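Local coordinates for arabinogalactan endo-1,4-beta-galactosidase (Ignisphaera aggregans, PDB 7OSK), which probably hydrolyses internal beta-1,4-galactosidic bonds of galactan chains, here represented by its calcium-binding GH53 catalytic domain, at residues Gly53-Ala56 with Ser57-Pro60; Asn275-Arg278 with Thr279-Arg283; Ser329-Arg332 with Asp333-Ala337; Leu388-Phe391 with Arg392-Glu396. All blocks are in the same frame, centred on the assembly; numbering follows the deposited sequence.

Contact 1. Residues Gly53-Ala56 with Ser57-Pro60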
# COMPACT_ATOMS: atom_id res chain seq x y z
N GLY A 53 8.98 3.42 -2.58
CA GLY A 53 8.65 2.11 -2.04
C GLY A 53 7.80 1.27 -2.96
O GLY A 53 7.36 1.71 -4.02
N VAL A 54 7.58 0.02 -2.54
CA VAL A 54 6.67 -0.90 -3.22
C VAL A 54 5.89 -1.68 -2.17
O VAL A 54 6.35 -1.83 -1.04
CB VAL A 54 7.42 -1.89 -4.14
CG1 VAL A 54 8.11 -1.16 -5.28
CG2 VAL A 54 8.41 -2.72 -3.34
N ASP A 55 4.71 -2.16 -2.55
CA ASP A 55 3.94 -3.04 -1.68
C ASP A 55 4.24 -4.49 -2.04
O ASP A 55 3.85 -4.96 -3.12
CB ASP A 55 2.44 -2.76 -1.80
CG ASP A 55 1.62 -3.47 -0.74
OD1 ASP A 55 1.51 -4.72 -0.82
OD2 ASP A 55 1.08 -2.80 0.16
N ALA A 56 4.92 -5.19 -1.15
CA ALA A 56 5.33 -6.57 -1.39
C ALA A 56 4.57 -7.54 -0.48
O ALA A 56 5.13 -8.52 -0.00
CB ALA A 56 6.83 -6.72 -1.17
N SER A 57 3.29 -7.25 -0.26
CA SER A 57 2.48 -8.04 0.66
C SER A 57 2.30 -9.48 0.21
O SER A 57 2.15 -10.39 1.03
CB SER A 57 1.10 -7.38 0.83
OG SER A 57 1.23 -6.03 1.23
N GLU A 58 2.33 -9.71 -1.10
CA GLU A 58 2.08 -11.03 -1.66
C GLU A 58 3.36 -11.85 -1.76
O GLU A 58 3.31 -13.08 -1.89
CB GLU A 58 1.43 -10.93 -3.04
CG GLU A 58 0.19 -10.03 -3.10
CD GLU A 58 0.53 -8.55 -3.13
OE1 GLU A 58 1.58 -8.18 -3.69
OE2 GLU A 58 -0.27 -7.76 -2.59
N ALA A 59 4.51 -11.18 -1.70
CA ALA A 59 5.79 -11.83 -1.94
C ALA A 59 6.05 -13.01 -0.99
O ALA A 59 6.37 -14.10 -1.45
CB ALA A 59 6.92 -10.82 -1.85
N PRO A 60 5.90 -12.79 0.33
CA PRO A 60 6.23 -13.87 1.27
C PRO A 60 5.50 -15.18 0.98
O PRO A 60 6.11 -16.24 1.09
CB PRO A 60 5.80 -13.30 2.63
CG PRO A 60 5.88 -11.83 2.45
CD PRO A 60 5.43 -11.59 1.04
O HOH W 1 3.52 -7.08 -4.74
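Asp55 turns its carboxylate forward onto Ser57, where OD1 takes a backbone hydrogen bond and, less certainly, one from the hydroxyl. In the first, Ser57 N is 3.1 Å from Asp55 OD1, coming from above the carboxylate plane. The second involves Ser57 OG; its modelled length is too short to be read literally. Asp55 CG lies anti to the backbone N (chi1 -170°), which swings the carboxylate past Ala56 and closes an Asx turn. The other oxygen, OD2, forms a salt bridge with Arg92. Glu58 OE2 lies 3.9 Å from Asp55 OD1. This meeting of like charges is probably eased by Arg94, which forms a salt bridge with Glu58 OE2. Glu58 OE1 is tied back to the strand by a water, which also donates to Asp55 O at 2.7 Å. With alanine in place of Asp55, Ser57 N would probably be left without its acceptor and Arg92 without this partner. A second turn follows: Ala59 N donates to Ala56 O at 3.2 Å, from well above the carbonyl plane. Ala56 CB and Ala59 CB then pack 4.2 Å apart, beside Thr355. Pro60 CD lies against Ala56 O, while its ring meets Phe120 of helix 114-126. The whole is the buried exit of strand 51-55, the first strand of a (beta/alpha)8 barrel, at the C-terminal strand ends where such enzymes carry their active sites.

Contact 2. Residues Asn275-Arg278 with Thr279-Arg283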
# COMPACT_ATOMS: atom_id res chain seq x y z
N ASN A 275 -3.85 18.62 -8.65
CA ASN A 275 -4.78 19.51 -7.97
C ASN A 275 -5.00 19.09 -6.53
O ASN A 275 -5.16 19.94 -5.65
CB ASN A 275 -6.11 19.56 -8.71
CG ASN A 275 -5.98 20.06 -10.14
OD1 ASN A 275 -5.17 20.95 -10.42
ND2 ASN A 275 -6.76 19.49 -11.04
N LEU A 276 -5.00 17.79 -6.29
CA LEU A 276 -5.18 17.27 -4.93
C LEU A 276 -3.98 17.63 -4.06
O LEU A 276 -4.15 18.09 -2.93
CB LEU A 276 -5.36 15.75 -4.94
CG LEU A 276 -5.52 15.13 -3.55
CD1 LEU A 276 -6.80 15.61 -2.88
CD2 LEU A 276 -5.48 13.62 -3.63
N VAL A 277 -2.78 17.41 -4.58
CA VAL A 277 -1.57 17.62 -3.81
C VAL A 277 -1.46 19.07 -3.34
O VAL A 277 -1.29 19.33 -2.15
CB VAL A 277 -0.31 17.24 -4.62
CG1 VAL A 277 0.97 17.59 -3.86
CG2 VAL A 277 -0.32 15.75 -4.96
N ARG A 278 -1.56 20.01 -4.28
CA ARG A 278 -1.41 21.42 -3.95
C ARG A 278 -2.51 21.90 -2.99
O ARG A 278 -2.32 22.86 -2.24
CB ARG A 278 -1.41 22.28 -5.21
CG ARG A 278 -2.77 22.42 -5.88
CD ARG A 278 -2.70 23.34 -7.09
NE ARG A 278 -2.11 22.68 -8.26
CZ ARG A 278 -0.83 22.73 -8.60
NH1 ARG A 278 0.05 23.41 -7.87
NH2 ARG A 278 -0.42 22.10 -9.69
N THR A 279 -3.65 21.23 -3.02
CA THR A 279 -4.76 21.57 -2.14
C THR A 279 -4.48 21.10 -0.71
O THR A 279 -4.94 21.70 0.25
CB THR A 279 -6.09 20.94 -2.62
OG1 THR A 279 -6.30 21.28 -4.00
CG2 THR A 279 -7.26 21.43 -1.79
N LEU A 280 -3.71 20.02 -0.59
CA LEU A 280 -3.36 19.47 0.72
C LEU A 280 -2.20 20.22 1.37
O LEU A 280 -2.17 20.38 2.60
CB LEU A 280 -3.00 17.99 0.59
CG LEU A 280 -4.12 16.99 0.91
CD1 LEU A 280 -5.36 17.27 0.07
CD2 LEU A 280 -3.65 15.56 0.70
N VAL A 281 -1.25 20.69 0.57
CA VAL A 281 -0.08 21.37 1.11
C VAL A 281 -0.43 22.78 1.59
O VAL A 281 0.26 23.34 2.44
CB VAL A 281 1.06 21.46 0.07
CG1 VAL A 281 1.49 20.08 -0.38
CG2 VAL A 281 0.65 22.32 -1.12
N GLN A 282 -1.50 23.35 1.04
CA GLN A 282 -1.91 24.70 1.42
C GLN A 282 -2.90 24.67 2.58
O GLN A 282 -2.89 25.57 3.42
CB GLN A 282 -2.54 25.43 0.23
CG GLN A 282 -2.90 26.89 0.55
CD GLN A 282 -3.60 27.60 -0.59
OE1 GLN A 282 -2.96 28.01 -1.56
NE2 GLN A 282 -4.91 27.75 -0.47
N ARG A 283 -3.74 23.64 2.63
CA ARG A 283 -4.79 23.58 3.64
C ARG A 283 -4.34 22.86 4.91
O ARG A 283 -4.89 23.09 5.99
CB ARG A 283 -6.03 22.88 3.08
CG ARG A 283 -7.27 23.07 3.93
CD ARG A 283 -8.49 22.42 3.30
NE ARG A 283 -9.72 22.79 3.99
CZ ARG A 283 -10.48 23.83 3.68
NH1 ARG A 283 -10.15 24.64 2.67
NH2 ARG A 283 -11.59 24.08 4.37
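Leu276 overlaps Leu280 one helical turn on, with Leu276 CD1 3.7 Å from Leu280 CD1. The two side chains cross obliquely, methyl against methyl. They form the inner stripe of helix 270-283, facing Ile260 and Ile258 of the barrel strand 257-261. A second apolar pair runs beside them: Val277 CG1 is 4.3 Å from Val281 CG1, and Val277 also meets Leu338 of helix 324-342. Thr279 faces the other neighbour, Ile242 of helix 238-250. Its OG1 stands anti to the carbonyl carbon (chi1 -52°). This points the hydroxyl back along the helix to Asn275 O, though the modelled separation is too short to rely on. The same carbonyl takes the backbone bond of this residue, with Thr279 N 3.3 Å from Asn275 O. Val277 O is shared by two backbone donors. Val281 N is 3.0 Å from Val277 O, nearly along the C=O axis. Leu280 N is also 3.0 Å from Val277 O, but comes from above the carbonyl plane. Arg278 places CG in the crowded position between backbone N and carbonyl carbon (chi1 73°), and its side chain crosses that of Thr279 at about a right angle. The chain then bends, and the guanidinium forms a salt bridge with Glu341. Arg283 forms another with Asp246. The chemistry is thus divided by face: the leucines face the barrel, Val277 faces helix 324-342, the threonine hydroxyl is turned back to its own helix, and arginine charges link this helix to both neighbouring helices.

Contact 3. Residues Ser329-Arg332 with Asp333-Ala337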
# COMPACT_ATOMS: atom_id res chain seq x y z
N SER A 329 7.25 5.54 -17.42
CA SER A 329 6.96 6.95 -17.67
C SER A 329 5.94 7.47 -16.66
O SER A 329 6.07 8.58 -16.15
CB SER A 329 6.43 7.14 -19.09
OG SER A 329 7.40 6.76 -20.05
N PHE A 330 4.94 6.65 -16.36
CA PHE A 330 3.92 7.02 -15.39
C PHE A 330 4.50 7.18 -13.99
O PHE A 330 4.19 8.16 -13.30
CB PHE A 330 2.80 5.97 -15.37
CG PHE A 330 2.00 5.98 -14.10
CD1 PHE A 330 1.22 7.08 -13.76
CD2 PHE A 330 2.02 4.90 -13.24
CE1 PHE A 330 0.49 7.10 -12.60
CE2 PHE A 330 1.29 4.91 -12.07
CZ PHE A 330 0.52 6.01 -11.75
N ILE A 331 5.34 6.24 -13.57
CA ILE A 331 5.91 6.27 -12.23
C ILE A 331 6.81 7.48 -12.03
O ILE A 331 6.70 8.19 -11.03
CB ILE A 331 6.72 4.99 -11.93
CG1 ILE A 331 5.79 3.77 -11.90
CG2 ILE A 331 7.47 5.11 -10.60
CD1 ILE A 331 6.50 2.44 -11.75
N ARG A 332 7.71 7.73 -12.98
CA ARG A 332 8.59 8.88 -12.92
C ARG A 332 7.79 10.17 -12.84
O ARG A 332 8.14 11.09 -12.08
CB ARG A 332 9.53 8.92 -14.13
CG ARG A 332 10.52 10.08 -14.13
CD ARG A 332 10.39 10.94 -15.38
NE ARG A 332 9.30 11.92 -15.28
CZ ARG A 332 9.47 13.23 -15.10
NH1 ARG A 332 10.68 13.76 -14.99
NH2 ARG A 332 8.41 14.02 -15.02
N ASP A 333 6.71 10.25 -13.61
CA ASP A 333 5.89 11.45 -13.67
C ASP A 333 5.07 11.64 -12.40
O ASP A 333 4.75 12.76 -12.01
CB ASP A 333 4.97 11.41 -14.89
CG ASP A 333 5.73 11.56 -16.20
OD1 ASP A 333 6.91 11.94 -16.16
OD2 ASP A 333 5.13 11.30 -17.27
N LEU A 334 4.73 10.53 -11.74
CA LEU A 334 4.01 10.59 -10.47
C LEU A 334 4.93 11.11 -9.37
O LEU A 334 4.53 11.94 -8.55
CB LEU A 334 3.44 9.22 -10.10
CG LEU A 334 2.50 9.19 -8.89
CD1 LEU A 334 1.21 9.94 -9.20
CD2 LEU A 334 2.20 7.76 -8.48
N ILE A 335 6.16 10.60 -9.36
CA ILE A 335 7.18 11.08 -8.42
C ILE A 335 7.44 12.56 -8.65
O ILE A 335 7.56 13.34 -7.71
CB ILE A 335 8.50 10.28 -8.55
CG1 ILE A 335 8.28 8.83 -8.10
CG2 ILE A 335 9.62 10.94 -7.74
CD1 ILE A 335 9.52 7.94 -8.18
N ALA A 336 7.53 12.94 -9.92
CA ALA A 336 7.76 14.33 -10.29
C ALA A 336 6.58 15.20 -9.88
O ALA A 336 6.75 16.24 -9.25
CB ALA A 336 8.02 14.45 -11.78
N ALA A 337 5.38 14.77 -10.25
CA ALA A 337 4.16 15.52 -9.94
C ALA A 337 4.01 15.71 -8.43
O ALA A 337 3.64 16.78 -7.97
CB ALA A 337 2.95 14.81 -10.50
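Phe330 and Leu334 lie side by side and point the same way from helix 324-342, one of the outer helices of the (beta/alpha)8 barrel. Phe330 CZ is 4.1 Å from Leu334 CD2, which approaches the ring obliquely. Both side chains rest on Thr293 of strand 287-293, and Phe273 and Met270 of helix 270-283 close in from the side. Ile331 and Ile335 make a second apolar pair one residue along. Ile331 CG2 is 4.3 Å from Ile335 CD1, and these two face Tyr351 and Ile349 of strand 346-352. A polar pair lies on another side of the helix. Arg332 and Asp333 are chain neighbours, yet their side chains bend together in a salt bridge. Arg332 starts with CG anti to the backbone N (chi1 -179°), then folds at its next two bonds, which brings the guanidinium edge round to Asp333 OD1. The two flat groups stand steeply against each other, with planes 79° apart. Asp333 OD1 takes both donors: Arg332 NE at 2.5 Å, and Arg332 NH2 at 2.8 Å in a weaker, more bent bond. The other oxygen, Asp333 OD2, is bonded to Tyr320 OH, so the carboxylate is held at both ends and its rotation is probably limited. Beneath, the helix bonds run in regular order; Ile335 N meets Ile331 O at 3.0 Å with an angle of 168° at the hydrogen. Ala336 finishes the arrangement: its CB lies over one face of the Arg332 guanidinium, 3.3 Å from NH2.

Contact 4. Residues Leu388-Phe391 with Arg392-Glu396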
# COMPACT_ATOMS: atom_id res chain seq x y z
N LEU A 388 11.86 -1.30 -13.39
CA LEU A 388 12.08 -1.34 -11.95
C LEU A 388 13.19 -0.37 -11.56
O LEU A 388 13.33 -0.03 -10.38
CB LEU A 388 12.43 -2.76 -11.51
CG LEU A 388 12.60 -3.01 -10.00
CD1 LEU A 388 11.34 -2.66 -9.22
CD2 LEU A 388 12.99 -4.46 -9.76
N LYS A 389 13.96 0.08 -12.54
CA LYS A 389 15.05 1.03 -12.31
C LYS A 389 14.53 2.46 -12.22
O LYS A 389 15.31 3.40 -12.11
CB LYS A 389 16.09 0.93 -13.42
CG LYS A 389 16.74 -0.43 -13.56
CD LYS A 389 17.67 -0.46 -14.76
CE LYS A 389 18.33 -1.82 -14.92
NZ LYS A 389 19.19 -1.87 -16.14
N VAL A 390 13.21 2.62 -12.28
CA VAL A 390 12.61 3.95 -12.23
C VAL A 390 12.88 4.60 -10.87
O VAL A 390 12.99 5.82 -10.77
CB VAL A 390 11.09 3.89 -12.50
CG1 VAL A 390 10.36 3.15 -11.39
CG2 VAL A 390 10.53 5.30 -12.68
N PHE A 391 12.98 3.77 -9.83
CA PHE A 391 13.23 4.27 -8.48
C PHE A 391 14.70 4.62 -8.24
O PHE A 391 15.09 4.98 -7.13
CB PHE A 391 12.78 3.23 -7.45
CG PHE A 391 11.37 2.75 -7.65
CD1 PHE A 391 10.30 3.45 -7.11
CD2 PHE A 391 11.11 1.59 -8.36
CE1 PHE A 391 9.01 3.01 -7.29
CE2 PHE A 391 9.82 1.14 -8.54
CZ PHE A 391 8.76 1.85 -8.00
N ARG A 392 15.51 4.51 -9.29
CA ARG A 392 16.93 4.83 -9.21
C ARG A 392 17.31 5.83 -10.31
O ARG A 392 18.16 6.69 -10.11
CB ARG A 392 17.78 3.56 -9.35
CG ARG A 392 19.28 3.76 -9.18
CD ARG A 392 20.04 2.52 -9.64
NE ARG A 392 19.94 2.33 -11.09
CZ ARG A 392 20.29 1.22 -11.73
NH1 ARG A 392 20.76 0.17 -11.06
NH2 ARG A 392 20.17 1.15 -13.05
N LEU A 393 16.65 5.70 -11.45
CA LEU A 393 16.96 6.54 -12.61
C LEU A 393 16.29 7.91 -12.53
O LEU A 393 16.53 8.77 -13.38
CB LEU A 393 16.54 5.82 -13.89
CG LEU A 393 17.35 4.57 -14.25
CD1 LEU A 393 16.72 3.86 -15.43
CD2 LEU A 393 18.80 4.94 -14.56
N VAL A 394 15.46 8.11 -11.52
CA VAL A 394 14.88 9.43 -11.27
C VAL A 394 15.94 10.36 -10.68
O VAL A 394 15.73 11.58 -10.61
CB VAL A 394 13.65 9.38 -10.33
CG1 VAL A 394 12.41 8.93 -11.09
CG2 VAL A 394 13.90 8.49 -9.12
N TYR A 395 17.06 9.78 -10.25
CA TYR A 395 18.20 10.55 -9.77
C TYR A 395 19.27 10.67 -10.86
O TYR A 395 19.13 10.09 -11.94
CB TYR A 395 18.80 9.90 -8.52
CG TYR A 395 17.87 9.90 -7.34
CD1 TYR A 395 16.87 8.95 -7.23
CD2 TYR A 395 17.99 10.85 -6.33
CE1 TYR A 395 16.01 8.95 -6.16
CE2 TYR A 395 17.14 10.84 -5.25
CZ TYR A 395 16.15 9.89 -5.16
OH TYR A 395 15.29 9.87 -4.09
N GLU A 396 20.33 11.41 -10.56
CA GLU A 396 21.41 11.64 -11.51
C GLU A 396 22.70 12.00 -10.79
O GLU A 396 23.60 11.17 -10.66
CB GLU A 396 21.02 12.75 -12.49
CG GLU A 396 20.52 14.01 -11.82
CD GLU A 396 20.18 15.11 -12.81
OE1 GLU A 396 20.76 15.12 -13.91
OE2 GLU A 396 19.33 15.97 -12.48
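The weakly bonded helical turn 390-393, near the end of the modelled chain, is held together by Lys389, which meets both Arg392 and Leu393. Lys389 O accepts two backbone bonds. Leu393 N comes almost head-on to Lys389 O at 2.7 Å. Arg392 N is 3.0 Å from Lys389 O, above the carbonyl plane. The third bond, Val394 N to Val390 O, is weak. Lys389 and Arg392 run side by side in the same direction. Lys389 CG lies over one guanidinium face, and Lys389 CD is 3.4 Å from Arg392 NH2. Leu393 flanks the lysine's root: its CG is anti to the carbonyl carbon (chi1 -68°), which sets CD1 3.6 Å from Lys389 CB. Cutting Leu393 back to alanine would probably open a gap beside Lys389 CB and free the lysine stem to shift. On the buried side, Val390 CG2 is 4.4 Å from Val394 CG1, and both valines pack on Arg332 of helix 324-342. Phe391 inserts toward Val54 and Ile349 of the barrel. Tyr395 OH bonds Pro47 O. Lys389 NZ, weakly paired at long range with Glu72, stays 4.4 Å from Arg392 NH2; like charge probably disfavours closer approach, so the lysine chain meets the guanidinium by packing.

In the fold
Contacts 1 and 3 are buried; contacts 2 and 4 are only partly so. Contact 1 lies at a barrel strand's end, its centre about 8 Å from that of the chain, and relies on carboxylates answered by arginines. Contacts 2 and 3 belong to neighbouring outer helices, 270-283 and 324-342. Their nearest atoms are about 5 Å apart, and both carry apolar pairs on one side and charged groups on another, more exposed in contact 2. Contact 4 touches both contacts 1 and 3: Phe391 meets Gly53 and Val54 as well as Ile331, and Val390 lies on Ile331. Its two nearby cations contrast with the salt bridge of contact 3.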